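Local coordinates for fimbria adhesin protein (Klebsiella pneumoniae, PDB 3U4K) that probably mediates adhesion of Klebsiella to host collagen V as the receptor-binding domain at the tip of a fimbria, built as a jelly-roll beta barrel, at residues M37-V42 / V53-T58; P101-R106 / L137-T142. All coordinates share one frame; numbering follows the deposited sequence.

Contact 1 (M37-V42 / V53-T58); sequences MAMGRV and VIATKT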
loop_
_atom_site.group_PDB
_atom_site.type_symbol
_atom_site.label_atom_id
_atom_site.label_comp_id
_atom_site.label_asym_id
_atom_site.label_seq_id
_atom_site.Cartn_x
_atom_site.Cartn_y
_atom_site.Cartn_z
HETATM N N MSE A 37 -6.798 4.556 -3.545
HETATM C CA MSE A 37 -6.632 3.247 -4.188
HETATM C C MSE A 37 -7.921 2.658 -4.720
HETATM O O MSE A 37 -8.121 1.444 -4.663
HETATM C CB MSE A 37 -5.960 2.292 -3.200
HETATM C CG MSE A 37 -4.568 2.788 -2.806
HETATM SE SE MSE A 37 -3.574 1.433 -1.767
HETATM C CE MSE A 37 -4.782 1.299 -0.214
ATOM N N ALA A 38 -8.795 3.510 -5.255
ATOM C CA ALA A 38 -10.095 3.080 -5.780
ATOM C C ALA A 38 -9.951 2.079 -6.927
ATOM O O ALA A 38 -9.295 2.363 -7.933
ATOM C CB ALA A 38 -10.916 4.285 -6.221
HETATM N N MSE A 39 -10.563 0.907 -6.759
HETATM C CA MSE A 39 -10.477 -0.169 -7.752
HETATM C C MSE A 39 -11.837 -0.539 -8.285
HETATM O O MSE A 39 -11.939 -1.222 -9.303
HETATM C CB MSE A 39 -9.784 -1.398 -7.158
HETATM C CG MSE A 39 -8.295 -1.133 -6.925
HETATM SE SE MSE A 39 -7.213 -2.788 -6.813
HETATM C CE MSE A 39 -7.674 -3.568 -8.568
ATOM N N GLY A 40 -12.891 -0.085 -7.611
ATOM C CA GLY A 40 -14.264 -0.414 -7.997
ATOM C C GLY A 40 -14.676 -1.836 -7.647
ATOM O O GLY A 40 -14.186 -2.421 -6.673
ATOM N N ARG A 41 -15.572 -2.394 -8.459
ATOM C CA ARG A 41 -16.173 -3.702 -8.199
ATOM C C ARG A 41 -15.354 -4.836 -8.819
ATOM O O ARG A 41 -14.935 -4.748 -9.974
ATOM C CB ARG A 41 -17.604 -3.717 -8.738
ATOM C CG ARG A 41 -18.513 -4.766 -8.121
ATOM C CD ARG A 41 -19.959 -4.528 -8.531
ATOM N NE ARG A 41 -20.812 -5.682 -8.253
ATOM C CZ ARG A 41 -21.012 -6.695 -9.096
ATOM N NH1 ARG A 41 -20.419 -6.714 -10.285
ATOM N NH2 ARG A 41 -21.808 -7.699 -8.745
ATOM N N VAL A 42 -15.129 -5.896 -8.045
ATOM C CA VAL A 42 -14.317 -7.035 -8.493
ATOM C C VAL A 42 -15.017 -8.370 -8.206
ATOM O O VAL A 42 -15.461 -8.613 -7.080
ATOM C CB VAL A 42 -12.916 -7.030 -7.831
ATOM C CG1 VAL A 42 -12.125 -8.281 -8.200
ATOM C CG2 VAL A 42 -12.134 -5.781 -8.214
ATOM N N VAL A 53 -3.246 -13.816 -8.402
ATOM C CA VAL A 53 -3.792 -12.457 -8.370
ATOM C C VAL A 53 -5.236 -12.432 -8.870
ATOM O O VAL A 53 -5.541 -12.944 -9.949
ATOM C CB VAL A 53 -2.906 -11.466 -9.174
ATOM C CG1 VAL A 53 -3.658 -10.191 -9.530
ATOM C CG2 VAL A 53 -1.646 -11.126 -8.397
ATOM N N ILE A 54 -6.116 -11.841 -8.067
ATOM C CA ILE A 54 -7.509 -11.641 -8.449
ATOM C C ILE A 54 -7.614 -10.370 -9.277
ATOM O O ILE A 54 -8.183 -10.372 -10.371
ATOM C CB ILE A 54 -8.434 -11.529 -7.218
ATOM C CG1 ILE A 54 -8.247 -12.736 -6.288
ATOM C CG2 ILE A 54 -9.888 -11.386 -7.650
ATOM C CD1 ILE A 54 -8.818 -12.536 -4.901
ATOM N N ALA A 55 -7.063 -9.287 -8.737
ATOM C CA ALA A 55 -7.027 -7.998 -9.418
ATOM C C ALA A 55 -5.819 -7.178 -8.970
ATOM O O ALA A 55 -5.341 -7.322 -7.840
ATOM C CB ALA A 55 -8.316 -7.229 -9.180
ATOM N N THR A 56 -5.330 -6.328 -9.868
ATOM C CA THR A 56 -4.183 -5.471 -9.592
ATOM C C THR A 56 -4.414 -4.058 -10.132
ATOM O O THR A 56 -5.116 -3.875 -11.132
ATOM C CB THR A 56 -2.874 -6.078 -10.158
ATOM O OG1 THR A 56 -1.753 -5.301 -9.723
ATOM C CG2 THR A 56 -2.890 -6.128 -11.682
ATOM N N LYS A 57 -3.838 -3.064 -9.462
ATOM C CA LYS A 57 -3.894 -1.682 -9.948
ATOM C C LYS A 57 -2.610 -0.920 -9.642
ATOM O O LYS A 57 -2.041 -1.052 -8.555
ATOM C CB LYS A 57 -5.104 -0.941 -9.380
ATOM C CG LYS A 57 -5.573 0.212 -10.251
ATOM C CD LYS A 57 -6.932 0.736 -9.810
ATOM C CE LYS A 57 -7.727 1.289 -10.983
ATOM N NZ LYS A 57 -6.978 2.320 -11.751
ATOM N N THR A 58 -2.173 -0.113 -10.606
ATOM C CA THR A 58 -0.911 0.615 -10.503
ATOM C C THR A 58 -1.087 2.114 -10.738
ATOM O O THR A 58 -1.629 2.533 -11.760
ATOM C CB THR A 58 0.149 0.027 -11.460
ATOM O OG1 THR A 58 0.571 -1.246 -10.963
ATOM C CG2 THR A 58 1.360 0.932 -11.578
#

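Contact 2 (P101-R106 / L137-T142); sequences PGIGLR and LDIIKT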
loop_
_atom_site.group_PDB
_atom_site.type_symbol
_atom_site.label_atom_id
_atom_site.label_comp_id
_atom_site.label_asym_id
_atom_site.label_seq_id
_atom_site.Cartn_x
_atom_site.Cartn_y
_atom_site.Cartn_z
ATOM N N PRO A 101 -13.068 -13.055 4.127
ATOM C CA PRO A 101 -12.444 -14.384 4.115
ATOM C C PRO A 101 -11.732 -14.690 2.802
ATOM O O PRO A 101 -12.298 -14.493 1.724
ATOM C CB PRO A 101 -13.632 -15.336 4.301
ATOM C CG PRO A 101 -14.685 -14.511 4.959
ATOM C CD PRO A 101 -14.517 -13.133 4.397
ATOM N N GLY A 102 -10.490 -15.154 2.910
ATOM C CA GLY A 102 -9.700 -15.556 1.750
ATOM C C GLY A 102 -9.279 -14.425 0.829
ATOM O O GLY A 102 -8.988 -14.655 -0.345
ATOM N N ILE A 103 -9.241 -13.205 1.358
ATOM C CA ILE A 103 -8.848 -12.034 0.572
ATOM C C ILE A 103 -7.578 -11.395 1.132
ATOM O O ILE A 103 -7.551 -10.949 2.281
ATOM C CB ILE A 103 -10.001 -11.006 0.458
ATOM C CG1 ILE A 103 -11.173 -11.589 -0.351
ATOM C CG2 ILE A 103 -9.523 -9.696 -0.157
ATOM C CD1 ILE A 103 -10.837 -12.058 -1.754
ATOM N N GLY A 104 -6.535 -11.364 0.306
ATOM C CA GLY A 104 -5.239 -10.806 0.691
ATOM C C GLY A 104 -4.876 -9.508 -0.011
ATOM O O GLY A 104 -5.421 -9.183 -1.067
ATOM N N LEU A 105 -3.950 -8.765 0.588
ATOM C CA LEU A 105 -3.479 -7.501 0.027
ATOM C C LEU A 105 -1.958 -7.394 0.084
ATOM O O LEU A 105 -1.346 -7.663 1.120
ATOM C CB LEU A 105 -4.121 -6.310 0.745
ATOM C CG LEU A 105 -5.613 -6.034 0.531
ATOM C CD1 LEU A 105 -6.040 -4.816 1.331
ATOM C CD2 LEU A 105 -5.959 -5.832 -0.937
ATOM N N ARG A 106 -1.359 -7.012 -1.042
ATOM C CA ARG A 106 0.076 -6.763 -1.113
ATOM C C ARG A 106 0.352 -5.397 -1.745
ATOM O O ARG A 106 -0.112 -5.100 -2.848
ATOM C CB ARG A 106 0.784 -7.883 -1.878
ATOM C CG ARG A 106 2.298 -7.917 -1.694
ATOM C CD ARG A 106 2.931 -9.063 -2.469
ATOM N NE ARG A 106 2.497 -9.064 -3.866
ATOM C CZ ARG A 106 2.566 -10.109 -4.687
ATOM N NH1 ARG A 106 3.059 -11.270 -4.267
ATOM N NH2 ARG A 106 2.134 -9.993 -5.936
ATOM N N LEU A 137 -1.050 -2.039 -5.908
ATOM C CA LEU A 137 -1.874 -2.826 -4.996
ATOM C C LEU A 137 -2.268 -4.152 -5.646
ATOM O O LEU A 137 -2.747 -4.184 -6.784
ATOM C CB LEU A 137 -3.120 -2.035 -4.583
ATOM C CG LEU A 137 -4.193 -2.723 -3.729
ATOM C CD1 LEU A 137 -3.654 -3.148 -2.371
ATOM C CD2 LEU A 137 -5.412 -1.830 -3.558
ATOM N N ASP A 138 -2.048 -5.242 -4.918
ATOM C CA ASP A 138 -2.405 -6.577 -5.389
ATOM C C ASP A 138 -3.473 -7.199 -4.507
ATOM O O ASP A 138 -3.328 -7.244 -3.282
ATOM C CB ASP A 138 -1.177 -7.491 -5.420
ATOM C CG ASP A 138 -0.296 -7.261 -6.636
ATOM O OD1 ASP A 138 -0.756 -6.619 -7.607
ATOM O OD2 ASP A 138 0.860 -7.736 -6.623
ATOM N N ILE A 139 -4.547 -7.669 -5.136
ATOM C CA ILE A 139 -5.569 -8.447 -4.440
ATOM C C ILE A 139 -5.326 -9.936 -4.698
ATOM O O ILE A 139 -5.385 -10.400 -5.841
ATOM C CB ILE A 139 -6.995 -8.025 -4.848
ATOM C CG1 ILE A 139 -7.218 -6.542 -4.531
ATOM C CG2 ILE A 139 -8.027 -8.877 -4.123
ATOM C CD1 ILE A 139 -8.440 -5.943 -5.193
ATOM N N ILE A 140 -5.044 -10.663 -3.619
ATOM C CA ILE A 140 -4.629 -12.063 -3.680
ATOM C C ILE A 140 -5.716 -12.976 -3.119
ATOM O O ILE A 140 -6.384 -12.625 -2.138
ATOM C CB ILE A 140 -3.325 -12.290 -2.869
ATOM C CG1 ILE A 140 -2.253 -11.238 -3.215
ATOM C CG2 ILE A 140 -2.804 -13.719 -3.023
ATOM C CD1 ILE A 140 -1.760 -11.253 -4.648
ATOM N N LYS A 141 -5.886 -14.141 -3.747
ATOM C CA LYS A 141 -6.763 -15.188 -3.229
ATOM C C LYS A 141 -6.042 -15.996 -2.140
ATOM O O LYS A 141 -5.137 -16.782 -2.435
ATOM C CB LYS A 141 -7.242 -16.093 -4.368
ATOM C CG LYS A 141 -8.383 -17.028 -3.996
ATOM C CD LYS A 141 -9.048 -17.615 -5.230
ATOM C CE LYS A 141 -10.205 -18.535 -4.864
ATOM N NZ LYS A 141 -10.995 -18.938 -6.062
ATOM N N THR A 142 -6.455 -15.779 -0.889
ATOM C CA THR A 142 -5.820 -16.374 0.297
ATOM C C THR A 142 -6.272 -17.816 0.541
ATOM O O THR A 142 -5.463 -18.671 0.904
ATOM C CB THR A 142 -6.113 -15.534 1.565
ATOM O OG1 THR A 142 -5.691 -14.181 1.360
ATOM C CG2 THR A 142 -5.409 -16.105 2.799
#

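Contact 1 (M37-V42 / V53-T58)
The side chains of Met39, a selenomethionine here, and Lys57 run alongside each other, one pointing each way, and their aliphatic chains make much of this contact. CG of Met39 lies 3.7 Å from CD of Lys57, and SE of Met39 is 3.8 Å from CB of Lys57. A bend in the Met39 chain (chi3 57°) carries CE back over the 53-58 backbone, where it lies 3.6 Å from O of Thr56 and 3.8 Å from CB of Ala55. A long, unbranched, flexible side chain suits a place where the nearest CA atoms, those of Met39 and Lys57, are 7.1 Å apart. Lys57 contributes methylenes rather than charge, and its CD reaches O of Ala38 at 3.4 Å, a van der Waals contact.

The segments run nearly antiparallel but are not paired as strands. Gly40 and Val42 bond instead to Thr176 of strand 175-178, while 53-58 pairs with strand 133-141, so the contact joins two sheets of the jelly roll. On strand 53-61, Ile54 and Ala55 both face Ile139 of strand 133-141, a classic beta bulge, at the corner where the chain turns.

A second apolar cluster brings together the branched Val42 and Ile54 and the methyl of Ala55. With CG1 anti to the backbone N (chi1 175°), Val42 sets that methyl 3.9 Å from CG2 of Ile54 and 4.1 Å from CB of Ala55, whose small methyl touches both Val42 and Met39.

Contact 2 (P101-R106 / L137-T142)
Arg106 NH2 donates to Asp138 OD2 at 2.7 Å in a nearly straight bond (169° at the hydrogen), forming a salt bridge between two side chains that lie side by side and point the same way. OD2 sits close to the guanidinium plane and is met on its anti side, although the two flat groups are turned 64° against each other. The bend at chi3 of Arg106 (51°) turns NE back toward Asp138, while CD1 of Ile140 lies over one guanidinium face near its rim. The other oxygen, Asp138 OD1, is bonded to Thr56 OG1, so both ends of the buried carboxylate have partners, which probably helps to keep it ionised.

Along the backbone, antiparallel hydrogen-bonded pairs join Gly104 with Ile140 and Arg106 with Asp138; Gly104 N to Ile140 O is 2.8 Å. A further bond from Thr142 N to Gly102 O, also 2.8 Å, lies beyond the end of the strands. Gly102 has positive phi, a conformation easily adopted without a side chain, and CB of Thr142 packs 3.4 Å from its carbonyl carbon. Gly104 suits its place for another reason: its conformation is an ordinary strand one, but a side chain there would run into Ile140 and the hydroxyl of Thr142.

On the other face, Leu105 CD2 meets Leu137 CD1 at 3.8 Å and Ile139 CG1 at 3.9 Å, branched apolar chains suited to a buried layer. Strand 133-141 pairs on its other edge with strand 53-61, and Ile103 and Ile139 both reach Ile177 of strand 175-178.

How the contacts relate
Contact 2 is buried and lies within one antiparallel sheet, whereas contact 1 is a surface contact between segments of different sheets. Their chemistry follows: 101-106 and 137-142 share backbone bonds and a salt bridge, while 37-42 and 53-58 meet through apolar side chains and lysine methylenes. The two are neighbours, with centres about 10 Å apart. Segment 53-58 connects them: Ile54 N lies 2.8 Å from Ile139 O, a probable hydrogen bond, and Ile54 CD1 packs 3.5 Å from Lys141 N. Met39, in the loop before strand 40-43, also touches Leu137 and Ile139, so it packs on residues of both contacts.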